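Local coordinates for ESSB (Staphylococcus aureus, PDB 4ANN), which is an integral membrane component of the type VII (Ess) secretion system, probably required to secrete EsxA and EsxB, here seen as its cytoplasmic segment, at residues 24-29 / 57-62; 35-40 / 123-128; 70-75 / 105-110; 101-106 / 118-123. All coordinates share one frame; numbering follows the deposited sequence.

How the interactions relate
Interactions 2 and 4 are buried, while interactions 1 and 3 are partly buried, each with one or two exposed residues. Each of the two partly buried contacts lies where an outer strand meets or leaves its central neighbour, and uses direct backbone hydrogen bonding. The buried pair instead relies on side-chain packing, on a carbonyl over a guanidinium face and on a bridging water. Interactions 1 and 2 touch through I24, F59 and I61 against M37 and L40. Interactions 2 and 4 share R123 and meet in the small sheet of strands 101-102 and 124-125. Interaction 4 continues into interaction 3, with which it shares L105 and A106; interactions 1 and 3 stand about 25 Å apart, centre to centre.

Interaction 1: 24-29 / 57-62; sequences IPKSSI and DSFQIH
I24 and F59 form an antiparallel hydrogen-bonded pair: I24 N reaches F59 O at 2.8 Å and F59 N returns to I24 O at 2.9 Å, both bonds nearly straight. Their side chains share one face of the sheet. The neighbouring pair, P25 with S58, is non-hydrogen-bonded, and there S58 CA-H approaches I24 O, with a CA to O distance of 3.3 Å. The third backbone bond, K26 N to D57 O at 2.9 Å, comes in 37° above the carbonyl plane. Water 1 joins the same D57 O to S27 N.

The K26 side chain leaves with CG anti to its own carbonyl carbon (chi1 -82°) and runs fully extended across the D57-S58 peptide. Its CG lies 3.7 Å from F59 CE2, while CE sits 4.2 Å above the F59 ring plane, toward the rim. The K26 chain also packs against S58 N, which is buried without a partner. NZ is too far from the ring for more than a weak cation-pi attraction; it is held by a salt bridge to E54 and hydrogen bonds to the carbonyls of L55 and R56.

Further out, F34 meets the F59 ring edge-to-face, and P25 O accepts from S28 N within the 3-10 turn. This is the edge of a three-stranded antiparallel sheet, where outer strand 21-25 pairs with the central strand 58-63 and then turns away.

Interaction 2: 35-40 / 123-128; sequences HLMYLL and RGLQNV
The guanidinium of R123 presents one face to L40 O, which lies 3.4 Å above its plane and over its centre, while L39 O approaches NH1 obliquely. Clear hydrogen bonds run from NH1 to the carbonyl of Q42 and from NH2 to that of I48, so several backbone oxygens lie close to the buried charge and probably stabilise it. An extended chain from CG to NE carries the group past L40, whose CD2 lies 3.9 Å from R123 CB.

The same L40 CD2 reaches L125 CG at 3.9 Å. L125 is wedged against the turn: its CD1 meets L36 O, and its CD2 lies 4.2 Å from L39 CB. In one of its two conformers M37, bent at chi2 (-71°) and again at chi3, has its methyl CE 3.6 Å from V128 CG1 and 4.0 Å from L125 CD1. L36 CD1 adds a looser touch on V128 CG2. M37 also rests on F59 and L40 on I61, both of strand 58-63.

The 3-10 turn that includes 38-40, with the residues leading into it, thus packs between a three-stranded sheet and the short strand 124-125, within a YukC domain whose family is grouped with the protein kinases.

Interaction 3: 70-75 / 105-110; sequences TPFDNI and LAPDEL
F72 carries most of this contact, sitting between L110 and P107. Its backbone N donates to L110 O at 3.0 Å, bent to 151° at the hydrogen, and its CB lies 3.5 Å from the same oxygen. F72 CB points toward the other segment, and CG stands anti to the backbone N (chi1 164°). The two ortho carbons of the ring have separate partners: CD1 meets L110 CD2 at 3.8 Å, and CD2 meets P107 CB at 3.9 Å.

L110 approaches at a slant: CB and CG lie against F72 CB, and its CD2 methyl touches both CB and CD1. P107 lies alongside F72, the two side chains pointing the same way. Water 2 links the segments on the polar side, accepting from D73 N at 2.9 Å and donating to P107 O at 3.1 Å.

Helix 136-151 backs the apolar part, with L146 touching both F72 and L110, while F157 of helix 157-162 packs against P107. The hydrogen bond from F72 N falls where strand 70-71, paired through T70 with F112, runs out into a 3-10 turn.

The chemistry therefore divides in two: a hydrocarbon patch of buried F72 and L110, with partly exposed P107 at its side, and a polar margin near exposed D73 where a direct backbone hydrogen bond and one water tie the two segments together.

Interaction 4: 101-106 / 118-123; sequences YTFVLA and PIAKTR
T102 O receives R123 CA-H at a CA to O distance of 3.4 Å and an angle of 150° at the hydrogen, in place of any direct hydrogen bond between the two backbones, whose nearest CA atoms, those of F103 and R123, are 5.2 Å apart. Water 3 spans the next gap, accepting from V104 N at 2.9 Å and lying 2.7 Å from T122 O, to which it probably donates.

Y101 and R123 lie side by side and point the same way. The aliphatic part of the arginine follows the tyrosine ring, with R123 CD 3.9 Å from Y101 CE1 and CB near CD1. Ring and guanidinium planes stand 87° apart, and Y101 CE1 lies at the guanidinium edge, in its plane. NH1 comes to 3.5 Å from Y101 OH; the cation-pi attraction is long and at most weak. The hydroxyl has its own partner, the carbonyl of L39, and F47 packs on both residues.

Elsewhere in the contact, F103 CB meets A120 CB at 3.9 Å. F103 CG occupies the crowded position between backbone N and carbonyl carbon (chi1 70°), and the ring leads away to V96 and to F139 of helix 136-151. The threonine hydroxyls are also engaged outside: T102 OG1 with P131 O, T122 OG1 with E109.

The two segments are thus joined by packing and a water, while the polar ends of Y101, T102, T122 and R123 are satisfied elsewhere, tying this buried pairing into the surrounding loops.

Interaction 1: 24-29 / 57-62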
loop_
_atom_site.group_PDB
_atom_site.type_symbol
_atom_site.label_atom_id
_atom_site.label_comp_id
_atom_site.label_asym_id
_atom_site.label_seq_id
_atom_site.Cartn_x
_atom_site.Cartn_y
_atom_site.Cartn_z
ATOM N N ILE A 24 16.735 5.496 -8.670
ATOM C CA ILE A 24 16.905 4.178 -9.324
ATOM C C ILE A 24 18.202 4.189 -10.084
ATOM O O ILE A 24 18.334 4.924 -11.062
ATOM C CB ILE A 24 15.733 3.890 -10.291
ATOM C CG1 ILE A 24 14.386 3.914 -9.537
ATOM C CG2 ILE A 24 15.982 2.579 -11.070
ATOM C CD1 ILE A 24 13.198 3.927 -10.434
ATOM N N PRO A 25 19.203 3.403 -9.682
ATOM C CA PRO A 25 20.485 3.411 -10.469
ATOM C C PRO A 25 20.240 2.861 -11.845
ATOM O O PRO A 25 19.546 1.856 -12.050
ATOM C CB PRO A 25 21.398 2.507 -9.646
ATOM C CG PRO A 25 20.782 2.430 -8.311
ATOM C CD PRO A 25 19.263 2.537 -8.470
ATOM N N LYS A 26 20.865 3.457 -12.860
ATOM C CA LYS A 26 20.670 2.953 -14.221
ATOM C C LYS A 26 21.177 1.509 -14.435
ATOM O O LYS A 26 20.604 0.758 -15.216
ATOM C CB LYS A 26 21.367 3.890 -15.169
ATOM C CG LYS A 26 20.522 5.109 -15.475
ATOM C CD LYS A 26 21.257 6.037 -16.417
ATOM C CE LYS A 26 20.400 7.245 -16.797
ATOM N NZ LYS A 26 21.103 8.146 -17.722
ATOM N N SER A 27 22.254 1.139 -13.778
ATOM C CA SER A 27 22.731 -0.219 -14.033
ATOM C C SER A 27 21.781 -1.234 -13.491
ATOM O O SER A 27 21.886 -2.389 -13.859
ATOM C CB SER A 27 24.095 -0.393 -13.373
ATOM O OG SER A 27 24.018 -0.154 -11.969
ATOM N N SER A 28 20.825 -0.868 -12.639
ATOM C CA SER A 28 19.826 -1.824 -12.140
ATOM C C SER A 28 18.796 -2.144 -13.212
ATOM O O SER A 28 18.060 -3.133 -13.010
ATOM C CB SER A 28 19.179 -1.336 -10.854
ATOM O OG SER A 28 18.210 -0.309 -11.036
ATOM N N ILE A 29 18.708 -1.352 -14.277
ATOM C CA ILE A 29 17.697 -1.432 -15.334
ATOM C C ILE A 29 18.393 -1.987 -16.583
ATOM O O ILE A 29 19.431 -1.412 -16.976
ATOM C CB ILE A 29 17.053 -0.064 -15.652
ATOM C CG1 ILE A 29 16.523 0.633 -14.369
ATOM C CG2 ILE A 29 15.966 -0.127 -16.717
ATOM C CD1 ILE A 29 15.454 -0.279 -13.736
ATOM N N ASP A 57 23.721 8.877 -14.109
ATOM C CA ASP A 57 23.835 7.451 -13.772
ATOM C C ASP A 57 22.608 6.901 -13.031
ATOM O O ASP A 57 22.636 5.773 -12.539
ATOM C CB ASP A 57 25.113 7.176 -13.004
ATOM C CG ASP A 57 26.369 7.340 -13.812
ATOM O OD1 ASP A 57 26.364 7.519 -15.047
ATOM O OD2 ASP A 57 27.458 7.296 -13.124
ATOM N N SER A 58 21.509 7.675 -12.942
ATOM C CA SER A 58 20.332 7.236 -12.236
ATOM C C SER A 58 19.114 7.921 -12.860
ATOM O O SER A 58 19.227 8.906 -13.582
ATOM C CB SER A 58 20.392 7.520 -10.746
ATOM O OG SER A 58 20.303 8.918 -10.509
ATOM N N PHE A 59 17.943 7.394 -12.491
ATOM C CA PHE A 59 16.689 8.026 -12.644
ATOM C C PHE A 59 16.211 8.455 -11.271
ATOM O O PHE A 59 16.475 7.762 -10.247
ATOM C CB PHE A 59 15.646 7.100 -13.235
ATOM C CG PHE A 59 15.933 6.603 -14.637
ATOM C CD1 PHE A 59 15.586 7.363 -15.738
ATOM C CD2 PHE A 59 16.577 5.400 -14.874
ATOM C CE1 PHE A 59 15.833 6.984 -17.029
ATOM C CE2 PHE A 59 16.839 4.999 -16.155
ATOM C CZ PHE A 59 16.483 5.772 -17.238
ATOM N N GLN A 60 15.514 9.580 -11.179
ATOM C CA GLN A 60 14.887 9.982 -9.918
ATOM C C GLN A 60 13.398 10.198 -10.174
ATOM O O GLN A 60 12.938 10.625 -11.235
ATOM C CB GLN A 60 15.566 11.210 -9.306
ATOM C CG GLN A 60 16.913 10.899 -8.706
ATOM C CD GLN A 60 17.644 12.086 -8.092
ATOM O OE1 GLN A 60 17.176 13.192 -8.192
ATOM N NE2 GLN A 60 18.747 11.802 -7.428
ATOM N N ILE A 61 12.614 9.859 -9.161
ATOM C CA ILE A 61 11.182 10.068 -9.110
ATOM C C ILE A 61 10.841 11.020 -7.963
ATOM O O ILE A 61 11.310 10.871 -6.849
ATOM C CB ILE A 61 10.386 8.758 -8.915
ATOM C CG1 ILE A 61 10.373 7.895 -10.193
ATOM C CG2 ILE A 61 9.002 9.020 -8.382
ATOM C CD1 ILE A 61 9.425 8.332 -11.289
ATOM N N HIS A 62 10.014 12.022 -8.246
ATOM C CA HIS A 62 9.419 12.858 -7.196
ATOM C C HIS A 62 7.920 12.614 -7.236
ATOM O O HIS A 62 7.292 12.511 -8.284
ATOM C CB HIS A 62 9.712 14.327 -7.384
ATOM C CG HIS A 62 11.144 14.686 -7.154
ATOM N ND1 HIS A 62 12.173 14.416 -8.010
ATOM C CD2 HIS A 62 11.701 15.269 -6.076
ATOM C CE1 HIS A 62 13.317 14.843 -7.496
ATOM N NE2 HIS A 62 13.025 15.378 -6.318
HETATM O O HOH W 1 24.066 3.023 -12.618
#

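Interaction 2: 35-40 / 123-128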
loop_
_atom_site.group_PDB
_atom_site.type_symbol
_atom_site.label_atom_id
_atom_site.label_comp_id
_atom_site.label_asym_id
_atom_site.label_seq_id
_atom_site.Cartn_x
_atom_site.Cartn_y
_atom_site.Cartn_z
ATOM N N HIS A 35 13.478 2.710 -21.912
ATOM C CA HIS A 35 12.389 3.391 -22.587
ATOM C C HIS A 35 11.062 3.046 -21.953
ATOM O O HIS A 35 9.993 3.462 -22.368
ATOM C CB HIS A 35 12.261 3.010 -24.072
ATOM C CG HIS A 35 11.709 1.617 -24.184
ATOM N ND1 HIS A 35 10.430 1.297 -24.510
ATOM C CD2 HIS A 35 12.357 0.443 -23.964
ATOM C CE1 HIS A 35 10.312 -0.014 -24.510
ATOM N NE2 HIS A 35 11.457 -0.571 -24.177
ATOM N N LEU A 36 11.086 2.254 -20.890
ATOM C CA LEU A 36 9.859 2.027 -20.159
ATOM C C LEU A 36 9.777 2.863 -18.910
ATOM O O LEU A 36 8.745 2.861 -18.254
ATOM C CB LEU A 36 9.775 0.540 -19.806
ATOM C CG LEU A 36 9.706 -0.327 -21.052
ATOM C CD1 LEU A 36 9.910 -1.773 -20.686
ATOM C CD2 LEU A 36 8.346 -0.114 -21.762
ATOM N N MET A 37 10.883 3.562 -18.549
ATOM C CA MET A 37 10.860 4.263 -17.246
ATOM C C MET A 37 9.795 5.354 -17.219
ATOM O O MET A 37 9.296 5.733 -16.155
ATOM C CB MET A 37 12.264 4.753 -16.924
ATOM C CG MET A 37 13.280 3.652 -16.663
ATOM S SD MET A 37 13.098 2.739 -15.106
ATOM C CE MET A 37 12.218 1.312 -15.666
ATOM N N TYR A 38 9.405 5.885 -18.369
ATOM C CA TYR A 38 8.336 6.894 -18.446
ATOM C C TYR A 38 7.046 6.350 -17.830
ATOM O O TYR A 38 6.204 7.120 -17.382
ATOM C CB TYR A 38 8.112 7.328 -19.912
ATOM C CG TYR A 38 7.199 6.413 -20.684
ATOM C CD1 TYR A 38 7.749 5.253 -21.247
ATOM C CD2 TYR A 38 5.826 6.654 -20.857
ATOM C CE1 TYR A 38 6.991 4.336 -21.954
ATOM C CE2 TYR A 38 5.046 5.756 -21.564
ATOM C CZ TYR A 38 5.647 4.632 -22.093
ATOM O OH TYR A 38 4.837 3.779 -22.798
ATOM N N LEU A 39 6.845 5.021 -17.808
ATOM C CA LEU A 39 5.610 4.467 -17.189
ATOM C C LEU A 39 5.551 4.829 -15.738
ATOM O O LEU A 39 4.423 4.837 -15.138
ATOM C CB LEU A 39 5.546 2.966 -17.369
ATOM C CG LEU A 39 5.390 2.521 -18.830
ATOM C CD1 LEU A 39 5.457 1.006 -18.953
ATOM C CD2 LEU A 39 4.140 3.076 -19.487
ATOM N N LEU A 40 6.680 5.080 -15.072
ATOM C CA LEU A 40 6.654 5.395 -13.648
ATOM C C LEU A 40 6.104 6.784 -13.405
ATOM O O LEU A 40 5.786 7.091 -12.231
ATOM C CB LEU A 40 8.046 5.263 -13.085
ATOM C CG LEU A 40 8.654 3.877 -13.138
ATOM C CD1 LEU A 40 10.056 3.831 -12.515
ATOM C CD2 LEU A 40 7.750 2.857 -12.433
ATOM N N ARG A 123 6.036 2.720 -7.198
ATOM C CA ARG A 123 5.633 1.800 -8.247
ATOM C C ARG A 123 6.831 0.997 -8.774
ATOM O O ARG A 123 7.845 1.584 -9.087
ATOM C CB ARG A 123 5.140 2.449 -9.497
ATOM C CG ARG A 123 4.364 3.644 -9.326
ATOM C CD ARG A 123 3.776 4.199 -10.613
ATOM N NE ARG A 123 3.175 5.460 -10.464
ATOM C CZ ARG A 123 2.605 6.164 -11.421
ATOM N NH1 ARG A 123 2.560 5.705 -12.660
ATOM N NH2 ARG A 123 2.078 7.352 -11.159
ATOM N N GLY A 124 6.670 -0.299 -8.864
ATOM C CA GLY A 124 7.571 -1.079 -9.706
ATOM C C GLY A 124 6.928 -1.414 -11.011
ATOM O O GLY A 124 5.763 -1.054 -11.294
ATOM N N LEU A 125 7.685 -2.130 -11.851
ATOM C CA LEU A 125 7.224 -2.601 -13.137
ATOM C C LEU A 125 7.624 -4.037 -13.279
ATOM O O LEU A 125 8.812 -4.316 -13.126
ATOM C CB LEU A 125 7.839 -1.831 -14.261
ATOM C CG LEU A 125 7.364 -0.431 -14.451
ATOM C CD1 LEU A 125 8.324 0.230 -15.445
ATOM C CD2 LEU A 125 5.905 -0.416 -14.953
ATOM N N GLN A 126 6.639 -4.862 -13.595
ATOM C CA GLN A 126 6.908 -6.291 -13.684
ATOM C C GLN A 126 8.063 -6.575 -14.600
ATOM O O GLN A 126 8.115 -6.061 -15.711
ATOM C CB GLN A 126 5.645 -7.013 -14.156
ATOM C CG GLN A 126 4.566 -6.734 -13.088
ATOM C CD GLN A 126 4.355 -8.073 -12.388
ATOM O OE1 GLN A 126 5.287 -8.602 -11.786
ATOM N NE2 GLN A 126 3.115 -8.530 -12.577
ATOM N N ASN A 127 9.006 -7.370 -14.095
ATOM C CA ASN A 127 10.078 -7.895 -14.921
ATOM C C ASN A 127 11.031 -6.771 -15.303
ATOM O O ASN A 127 11.910 -7.080 -16.103
ATOM C CB ASN A 127 9.596 -8.565 -16.215
ATOM C CG ASN A 127 8.605 -9.673 -15.996
ATOM O OD1 ASN A 127 7.572 -9.830 -16.664
ATOM N ND2 ASN A 127 8.912 -10.531 -15.027
ATOM N N VAL A 128 10.880 -5.591 -14.709
ATOM C CA VAL A 128 11.672 -4.442 -15.123
ATOM C C VAL A 128 12.383 -3.714 -13.995
ATOM O O VAL A 128 13.557 -3.441 -14.100
ATOM C CB VAL A 128 10.779 -3.465 -15.905
ATOM C CG1 VAL A 128 11.532 -2.200 -16.165
ATOM C CG2 VAL A 128 10.333 -4.101 -17.195
#

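Interaction 3: 70-75 / 105-110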
loop_
_atom_site.group_PDB
_atom_site.type_symbol
_atom_site.label_atom_id
_atom_site.label_comp_id
_atom_site.label_asym_id
_atom_site.label_seq_id
_atom_site.Cartn_x
_atom_site.Cartn_y
_atom_site.Cartn_z
ATOM N N THR A 70 -5.238 11.713 1.107
ATOM C CA THR A 70 -5.230 11.590 2.559
ATOM C C THR A 70 -4.369 10.433 2.973
ATOM O O THR A 70 -4.636 9.294 2.592
ATOM C CB THR A 70 -6.679 11.372 3.048
ATOM O OG1 THR A 70 -7.453 12.522 2.732
ATOM C CG2 THR A 70 -6.775 11.116 4.522
ATOM N N PRO A 71 -3.307 10.639 3.751
ATOM C CA PRO A 71 -2.496 9.496 4.206
ATOM C C PRO A 71 -3.292 8.511 5.021
ATOM O O PRO A 71 -4.185 8.903 5.805
ATOM C CB PRO A 71 -1.417 10.155 5.089
ATOM C CG PRO A 71 -1.389 11.566 4.605
ATOM C CD PRO A 71 -2.782 11.928 4.236
ATOM N N PHE A 72 -2.930 7.244 4.946
ATOM C CA PHE A 72 -3.572 6.190 5.744
ATOM C C PHE A 72 -3.705 6.577 7.218
ATOM O O PHE A 72 -4.729 6.342 7.820
ATOM C CB PHE A 72 -2.814 4.879 5.579
ATOM C CG PHE A 72 -3.163 3.854 6.634
ATOM C CD1 PHE A 72 -4.326 3.094 6.534
ATOM C CD2 PHE A 72 -2.370 3.695 7.748
ATOM C CE1 PHE A 72 -4.683 2.205 7.548
ATOM C CE2 PHE A 72 -2.742 2.800 8.761
ATOM C CZ PHE A 72 -3.881 2.075 8.652
ATOM N N ASP A 73 -2.624 7.070 7.819
ATOM C CA ASP A 73 -2.669 7.271 9.252
ATOM C C ASP A 73 -3.725 8.265 9.695
ATOM O O ASP A 73 -4.091 8.287 10.879
ATOM C CB ASP A 73 -1.313 7.733 9.790
ATOM C CG ASP A 73 -0.270 6.640 9.863
ATOM O OD1 ASP A 73 -0.577 5.462 9.845
ATOM O OD2 ASP A 73 0.914 7.100 9.993
ATOM N N ASN A 74 -4.226 9.093 8.767
ATOM C CA ASN A 74 -5.295 10.037 9.136
ATOM C C ASN A 74 -6.595 9.354 9.476
ATOM O O ASN A 74 -7.465 9.954 10.112
ATOM C CB ASN A 74 -5.532 11.013 7.947
ATOM C CG ASN A 74 -4.423 11.988 7.769
ATOM O OD1 ASN A 74 -3.227 11.718 8.087
ATOM N ND2 ASN A 74 -4.791 13.128 7.207
ATOM N N ILE A 75 -6.813 8.103 9.057
ATOM C CA ILE A 75 -8.096 7.457 9.278
ATOM C C ILE A 75 -8.269 6.945 10.718
ATOM O O ILE A 75 -9.346 6.548 11.101
ATOM C CB ILE A 75 -8.382 6.311 8.290
ATOM C CG1 ILE A 75 -7.685 5.013 8.586
ATOM C CG2 ILE A 75 -8.147 6.771 6.844
ATOM C CD1 ILE A 75 -8.173 3.847 7.716
ATOM N N LEU A 105 2.183 -2.401 0.116
ATOM C CA LEU A 105 1.078 -2.108 1.040
ATOM C C LEU A 105 1.655 -1.769 2.393
ATOM O O LEU A 105 2.180 -2.656 3.111
ATOM C CB LEU A 105 0.102 -3.251 1.137
ATOM C CG LEU A 105 -1.142 -2.945 1.936
ATOM C CD1 LEU A 105 -1.972 -1.866 1.270
ATOM C CD2 LEU A 105 -1.982 -4.198 2.157
ATOM N N ALA A 106 1.609 -0.506 2.823
ATOM C CA ALA A 106 2.168 -0.059 4.092
ATOM C C ALA A 106 1.664 1.329 4.404
ATOM O O ALA A 106 1.250 2.057 3.478
ATOM C CB ALA A 106 3.708 0.006 4.036
ATOM N N PRO A 107 1.705 1.755 5.654
ATOM C CA PRO A 107 1.163 3.099 6.008
ATOM C C PRO A 107 1.751 4.226 5.196
ATOM O O PRO A 107 1.012 5.112 4.742
ATOM C CB PRO A 107 1.460 3.210 7.492
ATOM C CG PRO A 107 1.439 1.780 7.988
ATOM C CD PRO A 107 2.054 0.996 6.870
ATOM N N ASP A 108 3.060 4.223 5.003
ATOM C CA ASP A 108 3.716 5.330 4.300
ATOM C C ASP A 108 3.606 5.213 2.793
ATOM O O ASP A 108 4.121 6.063 2.052
ATOM C CB ASP A 108 5.182 5.450 4.711
ATOM C CG ASP A 108 6.039 4.255 4.409
ATOM O OD1 ASP A 108 5.575 3.159 4.073
ATOM O OD2 ASP A 108 7.272 4.412 4.587
ATOM N N GLU A 109 2.961 4.174 2.288
ATOM C CA GLU A 109 2.746 3.869 0.908
ATOM C C GLU A 109 1.283 4.022 0.487
ATOM O O GLU A 109 0.998 3.834 -0.707
ATOM C CB GLU A 109 3.257 2.447 0.607
ATOM C CG GLU A 109 4.745 2.329 0.645
ATOM C CD GLU A 109 5.409 2.905 -0.604
ATOM O OE1 GLU A 109 4.693 3.168 -1.581
ATOM O OE2 GLU A 109 6.673 3.072 -0.561
ATOM N N LEU A 110 0.402 4.287 1.408
ATOM C CA LEU A 110 -1.016 4.221 1.185
ATOM C C LEU A 110 -1.663 5.579 1.484
ATOM O O LEU A 110 -1.510 6.143 2.567
ATOM C CB LEU A 110 -1.638 3.159 2.105
ATOM C CG LEU A 110 -3.141 2.980 1.984
ATOM C CD1 LEU A 110 -3.565 2.584 0.589
ATOM C CD2 LEU A 110 -3.601 1.909 2.991
HETATM O O HOH W 2 0.047 7.269 6.785
#

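Interaction 4: 101-106 / 118-123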
loop_
_atom_site.group_PDB
_atom_site.type_symbol
_atom_site.label_atom_id
_atom_site.label_comp_id
_atom_site.label_asym_id
_atom_site.label_seq_id
_atom_site.Cartn_x
_atom_site.Cartn_y
_atom_site.Cartn_z
ATOM N N TYR A 101 2.370 -2.619 -13.329
ATOM C CA TYR A 101 2.821 -2.015 -12.114
ATOM C C TYR A 101 2.780 -2.979 -10.933
ATOM O O TYR A 101 2.013 -3.910 -10.871
ATOM C CB TYR A 101 2.004 -0.781 -11.738
ATOM C CG TYR A 101 2.075 0.364 -12.719
ATOM C CD1 TYR A 101 3.262 1.057 -12.975
ATOM C CD2 TYR A 101 0.926 0.755 -13.400
ATOM C CE1 TYR A 101 3.302 2.098 -13.858
ATOM C CE2 TYR A 101 0.971 1.819 -14.286
ATOM C CZ TYR A 101 2.154 2.477 -14.527
ATOM O OH TYR A 101 2.156 3.513 -15.404
ATOM N N THR A 102 3.610 -2.670 -9.938
ATOM C CA THR A 102 3.650 -3.303 -8.637
ATOM C C THR A 102 3.593 -2.189 -7.603
ATOM O O THR A 102 3.848 -1.017 -7.893
ATOM C CB THR A 102 4.898 -4.156 -8.412
ATOM O OG1 THR A 102 6.028 -3.244 -8.461
ATOM C CG2 THR A 102 5.088 -5.253 -9.478
ATOM N N PHE A 103 3.255 -2.598 -6.358
ATOM C CA PHE A 103 3.094 -1.629 -5.277
ATOM C C PHE A 103 3.461 -2.293 -3.956
ATOM O O PHE A 103 3.565 -3.518 -3.861
ATOM C CB PHE A 103 1.654 -1.081 -5.211
ATOM C CG PHE A 103 0.606 -2.083 -4.736
ATOM C CD1 PHE A 103 0.125 -3.046 -5.606
ATOM C CD2 PHE A 103 0.128 -2.080 -3.446
ATOM C CE1 PHE A 103 -0.827 -4.023 -5.201
ATOM C CE2 PHE A 103 -0.811 -3.030 -3.009
ATOM C CZ PHE A 103 -1.279 -3.991 -3.913
ATOM N N VAL A 104 3.609 -1.483 -2.925
ATOM C CA VAL A 104 3.876 -1.898 -1.570
ATOM C C VAL A 104 2.683 -1.502 -0.707
ATOM O O VAL A 104 2.266 -0.361 -0.781
ATOM C CB VAL A 104 5.145 -1.204 -1.040
ATOM C CG1 VAL A 104 5.374 -1.513 0.418
ATOM C CG2 VAL A 104 6.332 -1.552 -1.943
ATOM N N LEU A 105 2.183 -2.401 0.116
ATOM C CA LEU A 105 1.078 -2.108 1.040
ATOM C C LEU A 105 1.655 -1.769 2.393
ATOM O O LEU A 105 2.180 -2.656 3.111
ATOM C CB LEU A 105 0.102 -3.251 1.137
ATOM C CG LEU A 105 -1.142 -2.945 1.936
ATOM C CD1 LEU A 105 -1.972 -1.866 1.270
ATOM C CD2 LEU A 105 -1.982 -4.198 2.157
ATOM N N ALA A 106 1.609 -0.506 2.823
ATOM C CA ALA A 106 2.168 -0.059 4.092
ATOM C C ALA A 106 1.664 1.329 4.404
ATOM O O ALA A 106 1.250 2.057 3.478
ATOM C CB ALA A 106 3.708 0.006 4.036
ATOM N N PRO A 118 -8.220 3.742 -2.393
ATOM C CA PRO A 118 -6.791 3.681 -2.071
ATOM C C PRO A 118 -5.935 3.986 -3.293
ATOM O O PRO A 118 -6.219 3.621 -4.432
ATOM C CB PRO A 118 -6.616 2.241 -1.652
ATOM C CG PRO A 118 -7.616 1.475 -2.502
ATOM C CD PRO A 118 -8.817 2.411 -2.488
ATOM N N ILE A 119 -4.804 4.596 -2.962
ATOM C CA ILE A 119 -3.781 5.039 -3.894
ATOM C C ILE A 119 -2.407 4.705 -3.327
ATOM O O ILE A 119 -2.113 5.000 -2.151
ATOM C CB ILE A 119 -3.931 6.574 -4.082
ATOM C CG1 ILE A 119 -5.347 7.008 -4.496
ATOM C CG2 ILE A 119 -2.897 7.116 -5.024
ATOM C CD1 ILE A 119 -5.687 6.494 -5.892
ATOM N N ALA A 120 -1.535 4.074 -4.134
ATOM C CA ALA A 120 -0.206 3.725 -3.632
ATOM C C ALA A 120 0.817 4.722 -4.119
ATOM O O ALA A 120 0.615 5.472 -5.087
ATOM C CB ALA A 120 0.170 2.317 -4.066
ATOM N N LYS A 121 1.969 4.741 -3.494
ATOM C CA LYS A 121 3.054 5.673 -3.815
ATOM C C LYS A 121 4.124 5.056 -4.715
ATOM O O LYS A 121 4.177 5.307 -5.917
ATOM C CB LYS A 121 3.618 6.259 -2.514
ATOM C CG LYS A 121 4.629 7.350 -2.779
ATOM C CD LYS A 121 5.210 7.847 -1.456
ATOM C CE LYS A 121 6.173 6.866 -0.857
ATOM N NZ LYS A 121 6.817 7.466 0.352
ATOM N N THR A 122 4.996 4.222 -4.171
ATOM C CA THR A 122 6.065 3.615 -4.935
ATOM C C THR A 122 5.514 2.661 -5.993
ATOM O O THR A 122 4.632 1.853 -5.680
ATOM C CB THR A 122 6.987 2.841 -3.987
ATOM O OG1 THR A 122 7.471 3.783 -2.991
ATOM C CG2 THR A 122 8.210 2.313 -4.709
ATOM N N ARG A 123 6.036 2.720 -7.198
ATOM C CA ARG A 123 5.633 1.800 -8.247
ATOM C C ARG A 123 6.831 0.997 -8.774
ATOM O O ARG A 123 7.845 1.584 -9.087
ATOM C CB ARG A 123 5.140 2.449 -9.497
ATOM C CG ARG A 123 4.364 3.644 -9.326
ATOM C CD ARG A 123 3.776 4.199 -10.613
ATOM N NE ARG A 123 3.175 5.460 -10.464
ATOM C CZ ARG A 123 2.605 6.164 -11.421
ATOM N NH1 ARG A 123 2.560 5.705 -12.660
ATOM N NH2 ARG A 123 2.078 7.352 -11.159
HETATM O O HOH W 3 3.409 1.335 -3.310
#